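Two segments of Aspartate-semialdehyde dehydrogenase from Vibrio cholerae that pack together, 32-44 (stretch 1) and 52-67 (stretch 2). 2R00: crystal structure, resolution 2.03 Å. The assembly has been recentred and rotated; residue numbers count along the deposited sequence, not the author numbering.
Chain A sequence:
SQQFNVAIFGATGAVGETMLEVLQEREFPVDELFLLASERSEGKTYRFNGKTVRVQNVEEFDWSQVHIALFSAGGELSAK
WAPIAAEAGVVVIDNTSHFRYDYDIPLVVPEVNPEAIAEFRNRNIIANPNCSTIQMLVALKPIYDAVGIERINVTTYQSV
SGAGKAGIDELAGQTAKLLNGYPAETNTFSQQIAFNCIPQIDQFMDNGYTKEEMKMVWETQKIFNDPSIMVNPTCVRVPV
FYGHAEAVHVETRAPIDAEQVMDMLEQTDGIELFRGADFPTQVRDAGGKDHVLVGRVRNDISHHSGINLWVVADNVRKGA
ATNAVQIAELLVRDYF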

# COMPACT_ATOMS: atom_id res chain seq x y z
N GLU A 32 -19.93 37.30 13.64
CA GLU A 32 -19.36 36.92 14.93
C GLU A 32 -18.96 35.44 14.97
O GLU A 32 -19.71 34.57 14.52
CB GLU A 32 -20.35 37.22 16.05
CG GLU A 32 -19.72 37.45 17.40
CD GLU A 32 -20.66 38.17 18.36
OE1 GLU A 32 -21.66 38.78 17.89
OE2 GLU A 32 -20.41 38.11 19.58
N LEU A 33 -17.77 35.18 15.51
CA LEU A 33 -17.29 33.81 15.70
C LEU A 33 -17.38 33.45 17.17
O LEU A 33 -16.94 34.23 18.02
CB LEU A 33 -15.85 33.66 15.19
CG LEU A 33 -15.21 32.27 15.32
CD1 LEU A 33 -15.88 31.26 14.39
CD2 LEU A 33 -13.72 32.33 15.05
N PHE A 34 -17.95 32.28 17.46
CA PHE A 34 -18.00 31.75 18.82
C PHE A 34 -17.19 30.46 18.93
O PHE A 34 -17.25 29.60 18.05
CB PHE A 34 -19.45 31.51 19.27
CG PHE A 34 -20.32 32.75 19.22
CD1 PHE A 34 -20.99 33.10 18.06
CD2 PHE A 34 -20.46 33.55 20.35
CE1 PHE A 34 -21.79 34.25 18.00
CE2 PHE A 34 -21.26 34.70 20.31
CZ PHE A 34 -21.93 35.04 19.13
N LEU A 35 -16.42 30.35 20.00
CA LEU A 35 -15.61 29.17 20.22
C LEU A 35 -16.10 28.45 21.47
O LEU A 35 -16.17 29.05 22.55
CB LEU A 35 -14.12 29.54 20.33
CG LEU A 35 -13.53 30.29 19.13
CD1 LEU A 35 -12.08 30.71 19.40
CD2 LEU A 35 -13.63 29.47 17.84
N LEU A 36 -16.46 27.19 21.30
CA LEU A 36 -17.06 26.40 22.37
C LEU A 36 -16.20 25.19 22.71
O LEU A 36 -15.56 24.60 21.84
CB LEU A 36 -18.48 25.94 21.98
CG LEU A 36 -19.40 27.04 21.43
CD1 LEU A 36 -20.61 26.47 20.71
CD2 LEU A 36 -19.81 27.98 22.55
N ALA A 37 -16.18 24.86 24.00
CA ALA A 37 -15.51 23.66 24.49
C ALA A 37 -16.10 23.29 25.85
O ALA A 37 -17.14 23.83 26.25
CB ALA A 37 -14.01 23.89 24.60
N SER A 38 -15.45 22.37 26.56
CA SER A 38 -15.86 22.03 27.92
C SER A 38 -15.42 23.15 28.88
O SER A 38 -14.74 24.10 28.48
CB SER A 38 -15.26 20.68 28.35
OG SER A 38 -13.94 20.84 28.85
N GLU A 39 -15.82 23.02 30.14
CA GLU A 39 -15.51 24.02 31.16
C GLU A 39 -14.01 24.19 31.40
O GLU A 39 -13.57 25.27 31.79
CB GLU A 39 -16.22 23.67 32.47
CG GLU A 39 -16.48 24.87 33.37
CD GLU A 39 -17.26 24.51 34.63
OE1 GLU A 39 -17.89 23.43 34.67
OE2 GLU A 39 -17.25 25.33 35.58
N ARG A 40 -13.24 23.12 31.18
CA ARG A 40 -11.80 23.13 31.43
C ARG A 40 -11.01 24.03 30.47
O ARG A 40 -9.91 24.48 30.81
CB ARG A 40 -11.24 21.71 31.41
N SER A 41 -11.56 24.25 29.28
CA SER A 41 -10.93 25.05 28.23
C SER A 41 -11.42 26.50 28.22
O SER A 41 -10.84 27.35 27.53
CB SER A 41 -11.19 24.43 26.86
OG SER A 41 -10.47 23.23 26.69
N GLU A 42 -12.48 26.76 28.98
CA GLU A 42 -13.13 28.06 29.02
C GLU A 42 -12.17 29.20 29.39
O GLU A 42 -11.40 29.09 30.34
CB GLU A 42 -14.31 28.04 29.99
CG GLU A 42 -15.11 29.33 30.00
CD GLU A 42 -16.40 29.24 30.80
OE1 GLU A 42 -17.39 29.89 30.37
OE2 GLU A 42 -16.41 28.54 31.84
N GLY A 43 -12.24 30.28 28.62
CA GLY A 43 -11.41 31.46 28.88
C GLY A 43 -10.16 31.56 28.03
O GLY A 43 -9.50 32.60 28.02
N LYS A 44 -9.80 30.49 27.33
CA LYS A 44 -8.66 30.54 26.42
C LYS A 44 -8.96 31.49 25.25
O LYS A 44 -10.11 31.61 24.82
CB LYS A 44 -8.27 29.16 25.90
CG LYS A 44 -6.84 29.12 25.39
CD LYS A 44 -6.52 27.90 24.54
CE LYS A 44 -5.09 27.98 23.99
NZ LYS A 44 -4.74 29.33 23.42
N THR A 52 -10.03 39.33 18.93
CA THR A 52 -9.87 38.30 19.96
C THR A 52 -11.18 37.54 20.18
O THR A 52 -12.25 38.14 20.30
CB THR A 52 -9.38 38.92 21.29
OG1 THR A 52 -8.12 39.56 21.06
CG2 THR A 52 -9.19 37.86 22.38
N VAL A 53 -11.09 36.21 20.22
CA VAL A 53 -12.24 35.37 20.52
C VAL A 53 -11.96 34.51 21.75
O VAL A 53 -10.90 33.88 21.85
CB VAL A 53 -12.64 34.47 19.31
CG1 VAL A 53 -14.04 33.91 19.53
CG2 VAL A 53 -12.61 35.26 18.01
N ARG A 54 -12.90 34.51 22.70
CA ARG A 54 -12.73 33.77 23.95
C ARG A 54 -13.57 32.48 23.97
O ARG A 54 -14.78 32.52 23.77
CB ARG A 54 -13.09 34.64 25.16
CG ARG A 54 -12.80 33.98 26.51
CD ARG A 54 -13.06 34.92 27.70
NE ARG A 54 -12.56 36.28 27.48
CZ ARG A 54 -11.33 36.70 27.74
NH1 ARG A 54 -10.41 35.89 28.27
NH2 ARG A 54 -11.01 37.97 27.48
N VAL A 55 -12.91 31.36 24.26
CA VAL A 55 -13.59 30.07 24.40
C VAL A 55 -14.57 30.13 25.58
O VAL A 55 -14.23 30.61 26.66
CB VAL A 55 -12.59 28.90 24.58
CG1 VAL A 55 -13.30 27.55 24.73
CG2 VAL A 55 -11.59 28.85 23.41
N GLN A 56 -15.80 29.66 25.35
CA GLN A 56 -16.78 29.56 26.43
C GLN A 56 -17.29 28.14 26.59
O GLN A 56 -17.07 27.28 25.73
CB GLN A 56 -17.95 30.55 26.22
CG GLN A 56 -18.62 30.48 24.87
CD GLN A 56 -19.60 31.62 24.64
OE1 GLN A 56 -19.36 32.49 23.79
NE2 GLN A 56 -20.70 31.63 25.39
N ASN A 57 -17.95 27.89 27.72
CA ASN A 57 -18.49 26.58 28.03
C ASN A 57 -19.74 26.31 27.19
O ASN A 57 -20.67 27.12 27.16
CB ASN A 57 -18.80 26.51 29.53
CG ASN A 57 -19.21 25.13 29.99
OD1 ASN A 57 -19.47 24.22 29.19
ND2 ASN A 57 -19.29 24.96 31.30
N VAL A 58 -19.74 25.19 26.48
CA VAL A 58 -20.89 24.78 25.66
C VAL A 58 -22.18 24.66 26.48
O VAL A 58 -23.26 24.96 25.98
CB VAL A 58 -20.58 23.46 24.85
CG1 VAL A 58 -20.34 22.26 25.79
CG2 VAL A 58 -21.68 23.18 23.84
N GLU A 59 -22.05 24.26 27.74
CA GLU A 59 -23.18 24.06 28.66
C GLU A 59 -23.97 25.35 28.92
O GLU A 59 -25.16 25.29 29.24
CB GLU A 59 -22.70 23.50 30.00
CG GLU A 59 -22.03 22.11 29.92
CD GLU A 59 -23.02 20.96 29.86
OE1 GLU A 59 -24.25 21.20 29.94
OE2 GLU A 59 -22.57 19.80 29.73
N GLU A 60 -23.30 26.49 28.80
CA GLU A 60 -23.92 27.80 29.02
C GLU A 60 -24.30 28.55 27.73
O GLU A 60 -24.94 29.60 27.77
CB GLU A 60 -23.02 28.69 29.90
CG GLU A 60 -22.60 28.07 31.24
CD GLU A 60 -21.64 28.96 32.05
OE1 GLU A 60 -20.78 29.64 31.44
OE2 GLU A 60 -21.74 28.96 33.30
N PHE A 61 -23.94 27.98 26.57
CA PHE A 61 -24.08 28.68 25.30
C PHE A 61 -25.52 28.79 24.80
O PHE A 61 -26.28 27.81 24.85
CB PHE A 61 -23.18 28.04 24.23
CG PHE A 61 -23.06 28.84 22.97
CD1 PHE A 61 -22.45 30.09 22.98
CD2 PHE A 61 -23.55 28.34 21.76
CE1 PHE A 61 -22.33 30.84 21.80
CE2 PHE A 61 -23.43 29.08 20.58
CZ PHE A 61 -22.82 30.33 20.60
N ASP A 62 -25.89 29.98 24.34
CA ASP A 62 -27.16 30.24 23.67
C ASP A 62 -26.96 30.07 22.17
O ASP A 62 -26.28 30.87 21.53
CB ASP A 62 -27.66 31.67 24.01
CG ASP A 62 -28.88 32.09 23.19
OD1 ASP A 62 -29.57 31.21 22.64
OD2 ASP A 62 -29.14 33.31 23.10
N TRP A 63 -27.55 29.01 21.61
CA TRP A 63 -27.33 28.64 20.21
C TRP A 63 -28.07 29.55 19.23
O TRP A 63 -27.76 29.56 18.04
CB TRP A 63 -27.71 27.16 19.97
CG TRP A 63 -26.82 26.17 20.69
CD1 TRP A 63 -27.06 25.59 21.90
CD2 TRP A 63 -25.57 25.64 20.23
NE1 TRP A 63 -26.03 24.73 22.23
CE2 TRP A 63 -25.10 24.74 21.21
CE3 TRP A 63 -24.80 25.82 19.07
CZ2 TRP A 63 -23.90 24.03 21.08
CZ3 TRP A 63 -23.59 25.12 18.94
CH2 TRP A 63 -23.16 24.23 19.95
N SER A 64 -29.04 30.32 19.73
CA SER A 64 -29.79 31.30 18.93
C SER A 64 -28.90 32.37 18.34
O SER A 64 -29.29 33.07 17.39
CB SER A 64 -30.88 31.96 19.78
OG SER A 64 -31.94 31.04 20.01
N GLN A 65 -27.70 32.51 18.90
CA GLN A 65 -26.71 33.47 18.41
C GLN A 65 -26.11 33.14 17.04
O GLN A 65 -25.58 34.03 16.38
CB GLN A 65 -25.57 33.60 19.43
CG GLN A 65 -26.00 34.18 20.76
CD GLN A 65 -24.89 34.18 21.77
OE1 GLN A 65 -24.54 33.14 22.34
NE2 GLN A 65 -24.32 35.35 22.02
N VAL A 66 -26.19 31.88 16.61
CA VAL A 66 -25.44 31.46 15.41
C VAL A 66 -26.30 30.89 14.29
O VAL A 66 -27.38 30.34 14.53
CB VAL A 66 -24.27 30.48 15.74
CG1 VAL A 66 -23.18 31.20 16.53
CG2 VAL A 66 -24.75 29.29 16.51
N HIS A 67 -25.80 31.03 13.06
CA HIS A 67 -26.43 30.47 11.88
C HIS A 67 -25.92 29.06 11.59
O HIS A 67 -26.68 28.19 11.18
CB HIS A 67 -26.16 31.35 10.66
CG HIS A 67 -26.73 32.73 10.77
ND1 HIS A 67 -26.00 33.80 11.24
CD2 HIS A 67 -27.96 33.22 10.45
CE1 HIS A 67 -26.76 34.89 11.22
NE2 HIS A 67 -27.95 34.56 10.75
O HOH W 1 -16.73 32.52 21.93
O HOH W 2 -18.74 21.57 29.71
O HOH W 3 -18.95 27.66 32.88

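Val55, Phe34 and Leu36 cover the most surface of any residues in this contact, in which two parallel strands pair and the chain after the first folds back on the second.

Val55 lies between both parts of stretch 1. Val55 N donates to Lys44 O (2.9 Å), and Val55 O accepts from Gly43 N (2.8 Å). Its backbone is thus held by the turn that runs from Ser41 to Lys44. The phi of Gly43 is 98°, and a CB there would jam against the preceding carbonyl O. The side chain of Val55 meets the strand: Val55 CG2 is 4.0 Å from Leu35 CB, and Val55 CG1 is 3.7 Å from Ala37 CB.

Leu36 is on the same sheet face as Gln56. Hydrogen bonds run on both sides of it, from Gln56 N to Leu35 O (2.9 Å) and from Ala37 N to Gln56 O (3.1 Å). Leu36 CD2 sits over one face of the Phe61 ring, 3.6 Å from the centroid, a CH-pi contact. Leu36 CD1 reaches Trp63 CH2 at 3.5 Å.

Phe34 points toward stretch 2. Phe34 CD1 is 3.3 Å from Val66 CG1. Its ring meets that of Phe61 obliquely, with planes at 59° and Phe34 CD2 3.6 Å from Phe61 CE1.

Water 1 joins the strands where they spread. It accepts from Leu35 N (2.9 Å) and donates to Arg54 O (2.7 Å).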